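Local coordinates for protein Phikz039 (Pseudomonas phage phikz, PDB 3ZBQ) that is a tubulin-like protein of a bacteriophage, also called PhuZ, and holds guanosine-5'-diphosphate in a pocket of its nucleotide-binding domain, at residues V100-G105 with I112-V117; R8-G13 with C31-S36; I240-L245 with S256-R261. One frame throughout, in Å; residues are numbered along the deposited sequence.

Contact 1 of 3, residues V100-G105 with I112-V117; sequences VVYSMG and IGPSLV. With GDP (guanosine-5'-diphosphate), chain B.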
# COMPACT_ATOMS: atom_id res chain seq x y z
N VAL A 100 5.86 -0.72 2.69
CA VAL A 100 4.93 -1.85 2.76
C VAL A 100 4.08 -1.89 1.49
O VAL A 100 3.46 -0.89 1.11
CB VAL A 100 4.01 -1.71 4.01
CG1 VAL A 100 3.20 -3.00 4.23
CG2 VAL A 100 4.83 -1.41 5.25
N VAL A 101 4.02 -3.07 0.85
CA VAL A 101 3.44 -3.20 -0.49
C VAL A 101 2.32 -4.23 -0.51
O VAL A 101 2.53 -5.36 -0.07
CB VAL A 101 4.51 -3.63 -1.52
CG1 VAL A 101 3.96 -3.59 -2.93
CG2 VAL A 101 5.75 -2.74 -1.40
N TYR A 102 1.15 -3.84 -1.02
CA TYR A 102 -0.04 -4.72 -1.00
C TYR A 102 -1.20 -4.17 -1.82
O TYR A 102 -1.27 -2.97 -2.10
CB TYR A 102 -0.52 -4.91 0.45
CG TYR A 102 -0.70 -3.60 1.21
CD1 TYR A 102 0.38 -2.97 1.80
CD2 TYR A 102 -1.96 -3.01 1.33
CE1 TYR A 102 0.23 -1.78 2.49
CE2 TYR A 102 -2.12 -1.81 2.03
CZ TYR A 102 -1.02 -1.21 2.60
OH TYR A 102 -1.15 -0.01 3.29
N SER A 103 -2.11 -5.05 -2.22
CA SER A 103 -3.31 -4.62 -2.91
C SER A 103 -4.37 -4.18 -1.90
O SER A 103 -4.35 -4.61 -0.75
CB SER A 103 -3.87 -5.76 -3.75
OG SER A 103 -4.22 -6.85 -2.92
N MET A 104 -5.30 -3.35 -2.34
CA MET A 104 -6.42 -2.94 -1.51
C MET A 104 -7.65 -3.84 -1.68
O MET A 104 -8.51 -3.90 -0.80
CB MET A 104 -6.81 -1.50 -1.83
CG MET A 104 -5.72 -0.52 -1.49
SD MET A 104 -5.99 1.11 -2.22
CE MET A 104 -7.45 1.65 -1.34
N GLY A 105 -7.75 -4.51 -2.82
CA GLY A 105 -8.96 -5.26 -3.14
C GLY A 105 -8.94 -6.71 -2.73
O GLY A 105 -9.94 -7.42 -2.86
N ILE A 112 -2.81 -7.50 6.50
CA ILE A 112 -1.42 -7.60 6.96
C ILE A 112 -0.66 -6.28 6.77
O ILE A 112 -0.01 -5.80 7.69
CB ILE A 112 -0.63 -8.72 6.23
CG1 ILE A 112 -1.22 -10.10 6.56
CG2 ILE A 112 0.85 -8.69 6.61
CD1 ILE A 112 -0.70 -11.22 5.63
N GLY A 113 -0.77 -5.70 5.58
CA GLY A 113 -0.04 -4.47 5.26
C GLY A 113 -0.38 -3.33 6.20
O GLY A 113 0.50 -2.80 6.90
N PRO A 114 -1.65 -2.92 6.21
CA PRO A 114 -2.05 -1.84 7.12
C PRO A 114 -1.82 -2.17 8.59
O PRO A 114 -1.53 -1.26 9.37
CB PRO A 114 -3.53 -1.65 6.81
CG PRO A 114 -3.66 -2.06 5.37
CD PRO A 114 -2.71 -3.24 5.23
N SER A 115 -1.94 -3.44 8.98
CA SER A 115 -1.65 -3.81 10.36
C SER A 115 -0.18 -3.61 10.70
O SER A 115 0.15 -3.17 11.80
CB SER A 115 -2.05 -5.25 10.66
OG SER A 115 -3.44 -5.41 10.48
N LEU A 116 0.71 -3.93 9.75
CA LEU A 116 2.13 -3.68 9.95
C LEU A 116 2.40 -2.19 10.01
O LEU A 116 3.17 -1.75 10.86
CB LEU A 116 2.99 -4.34 8.86
CG LEU A 116 3.20 -5.85 9.00
CD1 LEU A 116 3.69 -6.45 7.68
CD2 LEU A 116 4.18 -6.16 10.12
N VAL A 117 1.77 -1.41 9.14
CA VAL A 117 1.96 0.04 9.16
C VAL A 117 1.56 0.61 10.51
O VAL A 117 2.27 1.43 11.10
CB VAL A 117 1.14 0.74 8.06
CG1 VAL A 117 1.29 2.26 8.18
CG2 VAL A 117 1.60 0.29 6.70
PB GDP B . -4.37 -11.02 -1.32
O1B GDP B . -3.39 -12.15 -1.48
O2B GDP B . -3.69 -9.80 -0.73
O3B GDP B . -5.56 -11.42 -0.48
O3A GDP B . -4.98 -10.58 -2.74
PA GDP B . -4.15 -10.36 -4.10
O1A GDP B . -3.44 -11.58 -4.65
O2A GDP B . -3.19 -9.20 -3.94
O5' GDP B . -5.30 -9.96 -5.12
C5' GDP B . -6.19 -8.88 -4.85
C4' GDP B . -6.28 -7.99 -6.09
O4' GDP B . -5.04 -7.33 -6.29
C3' GDP B . -6.54 -8.74 -7.38
O3' GDP B . -7.95 -8.92 -7.58
C2' GDP B . -5.91 -7.84 -8.42
O2' GDP B . -6.82 -6.79 -8.75
C1' GDP B . -4.78 -7.16 -7.68
N9 GDP B . -3.47 -7.79 -7.95
C8 GDP B . -3.01 -8.98 -7.53
N7 GDP B . -1.75 -9.20 -7.97
C5 GDP B . -1.37 -8.11 -8.68
C6 GDP B . -0.17 -7.68 -9.43
O6 GDP B . 0.86 -8.40 -9.49
N1 GDP B . -0.22 -6.47 -10.02
C2 GDP B . -1.31 -5.67 -9.97
N2 GDP B . -1.30 -4.47 -10.60
N3 GDP B . -2.44 -6.01 -9.30
C4 GDP B . -2.52 -7.19 -8.66
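Tyr-102 meets Gly-113 and Pro-114 with one face of its ring. Its CB turns toward the helix, and chi1 of 51° sets CG between the backbone N and the carbonyl carbon. From there the ring lies against Gly-113 and Pro-114 of helix 109-122. CG and CD1 lie near Gly-113 CA, with CD1 at 3.8 Å from it. CE1 also meets Gly-113. Over the other half of the ring comes Pro-114: Tyr-102 CE2 is 3.6 Å from Pro-114 CD, and CZ touches the same carbon. At the tip, OH passes Pro-114 CG and hydrogen-bonds to Ser-129 of the next strand. Both helix carbons make CH-pi contacts on the same face. Gly-113 CA is 4.0 Å from the Tyr-102 ring centroid and 21° off the normal. Pro-114 CD is displaced toward the rim in the same way. Gly-113 has no side chain, and Tyr-102 CD1 lies directly against its CA.

Strand 97-103, helix 109-122 and strand 127-133 form a beta-alpha-beta unit of the nucleotide-binding domain seen in the tubulin and FtsZ family. The strand and helix segments run roughly antiparallel, at 150°, with axes 8.3 Å apart. Pro-114 lies at a kink in the helix, because its N makes no bond to the turn before. Val-100, two residues earlier and on the same side of the strand as Tyr-102, packs beside it: its CG1 rests on Gly-113 CA, and its CG2 meets Val-117 CG2 at 3.9 Å. The strand ends in the pocket. Ser-103 OG donates a hydrogen bond of 2.8 Å to O2A of guanosine-5'-diphosphate. The loop and the start of helix 109-122 bind the same ligand through the backbone N atoms of Ala-107, Ser-108 and Gly-109.

Contact 2 of 3, residues R8-G13 with C31-S36; sequences RIYFCG and CYIDTS. With GDP (guanosine-5'-diphosphate), chain B.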
# COMPACT_ATOMS: atom_id res chain seq x y z
N ARG A 8 13.63 -1.34 5.12
CA ARG A 8 12.98 -2.66 5.11
C ARG A 8 11.76 -2.58 4.21
O ARG A 8 10.93 -1.68 4.35
CB ARG A 8 12.55 -3.09 6.53
CG ARG A 8 11.94 -4.51 6.63
CD ARG A 8 13.02 -5.60 6.59
NE ARG A 8 13.86 -5.57 7.78
CZ ARG A 8 15.03 -6.20 7.89
NH1 ARG A 8 15.49 -6.92 6.88
NH2 ARG A 8 15.74 -6.11 9.02
N ILE A 9 11.63 -3.52 3.29
CA ILE A 9 10.44 -3.57 2.47
C ILE A 9 9.63 -4.80 2.84
O ILE A 9 10.17 -5.91 2.89
CB ILE A 9 10.78 -3.59 0.98
CG1 ILE A 9 11.76 -2.45 0.64
CG2 ILE A 9 9.51 -3.50 0.16
CD1 ILE A 9 12.11 -2.33 -0.86
N TYR A 10 8.35 -4.60 3.14
CA TYR A 10 7.44 -5.68 3.50
C TYR A 10 6.47 -5.93 2.35
O TYR A 10 5.60 -5.08 2.08
CB TYR A 10 6.63 -5.31 4.76
CG TYR A 10 7.45 -5.03 6.01
CD1 TYR A 10 8.00 -3.78 6.23
CD2 TYR A 10 7.63 -6.01 6.98
CE1 TYR A 10 8.74 -3.51 7.38
CE2 TYR A 10 8.37 -5.75 8.12
CZ TYR A 10 8.92 -4.50 8.32
OH TYR A 10 9.65 -4.26 9.46
N PHE A 11 6.60 -7.08 1.70
CA PHE A 11 5.73 -7.45 0.60
C PHE A 11 4.63 -8.36 1.15
O PHE A 11 4.93 -9.44 1.67
CB PHE A 11 6.51 -8.20 -0.49
CG PHE A 11 7.48 -7.33 -1.26
CD1 PHE A 11 7.01 -6.34 -2.12
CD2 PHE A 11 8.85 -7.51 -1.14
CE1 PHE A 11 7.89 -5.53 -2.83
CE2 PHE A 11 9.75 -6.71 -1.84
CZ PHE A 11 9.27 -5.72 -2.69
N CYS A 12 3.38 -7.92 1.07
CA CYS A 12 2.28 -8.60 1.74
C CYS A 12 1.19 -9.05 0.78
O CYS A 12 0.74 -8.28 -0.09
CB CYS A 12 1.65 -7.69 2.81
SG CYS A 12 2.83 -6.93 3.94
N GLY A 13 0.75 -10.29 0.96
CA GLY A 13 -0.30 -10.86 0.13
C GLY A 13 0.18 -11.13 -1.29
O GLY A 13 1.35 -10.92 -1.59
N CYS A 31 11.19 -8.61 2.75
CA CYS A 31 10.57 -9.77 3.38
C CYS A 31 9.15 -9.91 2.90
O CYS A 31 8.57 -8.97 2.34
CB CYS A 31 10.65 -9.68 4.91
SG CYS A 31 9.73 -8.31 5.66
N TYR A 32 8.60 -11.11 3.12
CA TYR A 32 7.32 -11.48 2.54
C TYR A 32 6.41 -12.10 3.59
O TYR A 32 6.82 -12.98 4.34
CB TYR A 32 7.52 -12.54 1.46
CG TYR A 32 8.30 -12.11 0.25
CD1 TYR A 32 9.69 -12.16 0.23
CD2 TYR A 32 7.64 -11.71 -0.90
CE1 TYR A 32 10.41 -11.79 -0.90
CE2 TYR A 32 8.35 -11.33 -2.04
CZ TYR A 32 9.72 -11.38 -2.02
OH TYR A 32 10.42 -11.02 -3.15
N ILE A 33 5.16 -11.63 3.63
CA ILE A 33 4.19 -12.14 4.59
C ILE A 33 2.88 -12.42 3.87
O ILE A 33 2.33 -11.56 3.19
CB ILE A 33 3.92 -11.13 5.74
CG1 ILE A 33 5.23 -10.58 6.33
CG2 ILE A 33 3.08 -11.78 6.84
CD1 ILE A 33 5.72 -9.35 5.64
N ASP A 34 2.36 -13.63 4.03
CA ASP A 34 1.13 -14.01 3.35
C ASP A 34 0.40 -15.08 4.16
O ASP A 34 0.89 -15.53 5.20
CB ASP A 34 1.43 -14.55 1.96
CG ASP A 34 0.26 -14.44 1.00
OD1 ASP A 34 -0.89 -14.18 1.45
OD2 ASP A 34 0.48 -14.61 -0.22
N THR A 35 -0.76 -15.47 3.67
CA THR A 35 -1.56 -16.55 4.27
C THR A 35 -1.64 -17.72 3.30
O THR A 35 -2.53 -18.57 3.39
CB THR A 35 -2.98 -16.06 4.57
OG1 THR A 35 -3.58 -15.61 3.35
CG2 THR A 35 -2.96 -14.90 5.57
N SER A 36 -0.70 -17.77 2.37
CA SER A 36 -0.78 -18.72 1.25
C SER A 36 0.61 -19.18 0.84
O SER A 36 1.52 -18.35 0.69
CB SER A 36 -1.49 -18.03 0.08
OG SER A 36 -1.22 -18.67 -1.16
PB GDP B . -4.37 -11.02 -1.32
O1B GDP B . -3.39 -12.15 -1.48
O2B GDP B . -3.69 -9.80 -0.73
O3B GDP B . -5.56 -11.42 -0.48
O3A GDP B . -4.98 -10.58 -2.74
PA GDP B . -4.15 -10.36 -4.10
O1A GDP B . -3.44 -11.58 -4.65
O2A GDP B . -3.19 -9.20 -3.94
O5' GDP B . -5.30 -9.96 -5.12
C5' GDP B . -6.19 -8.88 -4.85
C4' GDP B . -6.28 -7.99 -6.09
O4' GDP B . -5.04 -7.33 -6.29
C3' GDP B . -6.54 -8.74 -7.38
O3' GDP B . -7.95 -8.92 -7.58
C2' GDP B . -5.91 -7.84 -8.42
O2' GDP B . -6.82 -6.79 -8.75
C1' GDP B . -4.78 -7.16 -7.68
N9 GDP B . -3.47 -7.79 -7.95
C8 GDP B . -3.01 -8.98 -7.53
N7 GDP B . -1.75 -9.20 -7.97
C5 GDP B . -1.37 -8.11 -8.68
C6 GDP B . -0.17 -7.68 -9.43
O6 GDP B . 0.86 -8.40 -9.49
N1 GDP B . -0.22 -6.47 -10.02
C2 GDP B . -1.31 -5.67 -9.97
N2 GDP B . -1.30 -4.47 -10.60
N3 GDP B . -2.44 -6.01 -9.30
C4 GDP B . -2.52 -7.19 -8.66
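Phe-11 N donates to Cys-31 O at 2.8 Å, and the bond is nearly straight at 174°. Three more backbone bonds join the parallel strands: Cys-31 N to Ile-9 O, Ile-33 N to Phe-11 O, and Gly-13 N to Ile-33 O. On one face of the sheet, Cys-31 SG lies 3.4 Å from Tyr-10 CD2. Chi1 of 64° puts SG between the backbone N and the carbonyl carbon. The sulfur sits obliquely to the ring, in a sulfur-aromatic contact. Ile-33 CD1 reaches the edge of the same ring and also meets Cys-12 SG at 4.1 Å. On the other face, Phe-11 and Tyr-32 lie side by side. Their rings are nearly parallel but slid apart, and Phe-11 CD2 sits over the rim of the Tyr-32 ring.

Strands 7-12 and 30-34 are the two strands of a beta-alpha-beta unit, joined by helix 13-23. Asp-34 packs on Gly-13, with OD1 3.6 Å from Gly-13 CA. Asp-34 OD1 also accepts a 2.6 Å bond from Thr-35 N, while OD2 bonds to Asn-39. Gly-13 CA is 3.7 Å from O2B of guanosine-5'-diphosphate. The carboxylate, so held, probably adds negative charge beside the diphosphate end of the pocket.

Contact 3 of 3, residues I240-L245 with S256-R261; sequences ISIASL and STVLTR
Ile-242 has CG1 anti to its backbone N (chi1 -178°), which leaves CG2 between the N and the carbonyl carbon and facing the neighbouring strand. The chain of Arg-261, extended from CG to NE, carries NE toward Ser-244. The side chains of Ile-242 and Arg-261 lie side by side and point the same way, with Ile-242 CG2 3.7 Å from Arg-261 CG. Val-258 CG1 touches the same Ile-242 methyl at 3.9 Å.

The backbones pair as parallel strands. Ile-240 O takes two N-H groups: Thr-260 N at 3.0 Å, in the carbonyl plane, and Leu-259 N in a weak bond. The Val-258 CG2 methyl also packs against this oxygen. Further on, Ile-242 N donates to Thr-260 O at 2.9 Å. Ile-240 and Ser-241 both face Ile-280 on the other side of their strand, which is a classic beta bulge. On the face of Ser-241 and Thr-260, Ser-241 OG lies 3.6 Å from Thr-260 CB. Ser-241 OG hydrogen-bonds to Trp-208 O, and Thr-260 OG1 to His-215 NE2.

Strand 260-265 is one of the two outermost strands of the sheet within the chain, in the C-terminal domain of this phage tubulin-like family. Arg-261 NE donates to a water at 2.7 Å, and that water is 2.6 Å from Ser-244 OG. Ser-244 OG also bonds to His-277, and Arg-261 NH2 forms a salt bridge with Asp-252. The aliphatic part of the arginine packs on the CG2 methyl of Ile-242, while its charge is probably offset in part by Asp-252.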
# COMPACT_ATOMS: atom_id res chain seq x y z
N ILE A 240 1.95 19.24 0.99
CA ILE A 240 2.24 19.39 2.41
C ILE A 240 3.74 19.28 2.71
O ILE A 240 4.33 20.14 3.37
CB ILE A 240 1.48 18.32 3.23
CG1 ILE A 240 -0.03 18.52 3.08
CG2 ILE A 240 1.92 18.36 4.71
CD1 ILE A 240 -0.88 17.31 3.51
N SER A 241 4.36 18.22 2.19
CA SER A 241 5.75 17.91 2.51
C SER A 241 6.46 17.36 1.28
O SER A 241 5.97 16.43 0.63
CB SER A 241 5.80 16.89 3.66
OG SER A 241 7.12 16.73 4.15
N ILE A 242 7.61 17.94 0.95
CA ILE A 242 8.32 17.51 -0.25
C ILE A 242 9.77 17.19 0.05
O ILE A 242 10.46 17.94 0.75
CB ILE A 242 8.22 18.55 -1.39
CG1 ILE A 242 8.95 18.04 -2.63
CG2 ILE A 242 8.79 19.91 -0.97
CD1 ILE A 242 8.70 18.88 -3.88
N ALA A 243 10.23 16.05 -0.48
CA ALA A 243 11.64 15.70 -0.47
C ALA A 243 12.16 15.70 -1.90
O ALA A 243 11.62 15.01 -2.76
CB ALA A 243 11.86 14.34 0.16
N SER A 244 13.23 16.44 -2.16
CA SER A 244 13.75 16.55 -3.51
C SER A 244 15.21 16.09 -3.59
O SER A 244 16.01 16.41 -2.71
CB SER A 244 13.63 17.98 -4.03
OG SER A 244 12.28 18.42 -4.06
N LEU A 245 15.54 15.36 -4.66
CA LEU A 245 16.93 15.02 -4.96
C LEU A 245 17.38 15.70 -6.25
O LEU A 245 16.66 15.66 -7.24
CB LEU A 245 17.08 13.51 -5.12
CG LEU A 245 16.92 12.69 -3.85
CD1 LEU A 245 17.01 11.19 -4.15
CD2 LEU A 245 17.99 13.09 -2.86
N SER A 256 6.91 25.12 -5.22
CA SER A 256 5.74 25.89 -4.84
C SER A 256 5.71 26.00 -3.32
O SER A 256 6.49 25.34 -2.63
CB SER A 256 4.46 25.21 -5.34
OG SER A 256 4.32 23.93 -4.76
N THR A 257 4.82 26.84 -2.81
CA THR A 257 4.58 26.95 -1.37
C THR A 257 4.30 25.57 -0.78
O THR A 257 3.50 24.80 -1.32
CB THR A 257 3.37 27.85 -1.09
OG1 THR A 257 3.56 29.12 -1.72
CG2 THR A 257 3.21 28.04 0.39
N VAL A 258 4.97 25.24 0.32
CA VAL A 258 4.90 23.91 0.90
C VAL A 258 5.21 24.02 2.38
O VAL A 258 5.91 24.95 2.81
CB VAL A 258 5.86 22.93 0.15
CG1 VAL A 258 7.32 23.23 0.47
CG2 VAL A 258 5.52 21.48 0.48
N LEU A 259 4.69 23.10 3.19
CA LEU A 259 4.86 23.22 4.65
C LEU A 259 6.24 22.76 5.12
O LEU A 259 6.90 23.45 5.89
CB LEU A 259 3.76 22.48 5.41
CG LEU A 259 2.33 22.89 5.02
CD1 LEU A 259 1.31 22.19 5.89
CD2 LEU A 259 2.16 24.40 5.12
N THR A 260 6.65 21.59 4.64
CA THR A 260 7.99 21.07 4.91
C THR A 260 8.70 20.75 3.59
O THR A 260 8.10 20.19 2.67
CB THR A 260 7.93 19.83 5.83
OG1 THR A 260 7.61 20.24 7.16
CG2 THR A 260 9.27 19.09 5.86
N ARG A 261 9.96 21.15 3.48
CA ARG A 261 10.77 20.81 2.32
C ARG A 261 12.14 20.32 2.78
O ARG A 261 12.78 20.92 3.66
CB ARG A 261 10.92 22.01 1.36
CG ARG A 261 11.77 21.72 0.11
CD ARG A 261 11.71 22.86 -0.91
NE ARG A 261 12.37 22.51 -2.16
CZ ARG A 261 13.61 22.85 -2.50
NH1 ARG A 261 14.36 23.59 -1.68
NH2 ARG A 261 14.11 22.46 -3.66
O HOH W 1 11.58 20.93 -4.25

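Overall arrangement
Along the chain the order is contact 2, contact 1, contact 3. All three reach one mixed sheet. Contacts 1 and 2 have centres about 9 Å apart and are joined through neighbouring strands: 7-12 of contact 2 lies beside 97-103 of contact 1, and probable backbone hydrogen bonds join Val-101 to Tyr-10 and Cys-12. Both also touch guanosine-5'-diphosphate, so two neighbouring beta-alpha-beta units each supply part of the pocket from the ends of their strands. Contact 3 is at the far end of the sheet, with its centre about 26 Å from that of contact 1 and about 31 Å from that of contact 2. It belongs to the C-terminal domain, well away from the nucleotide.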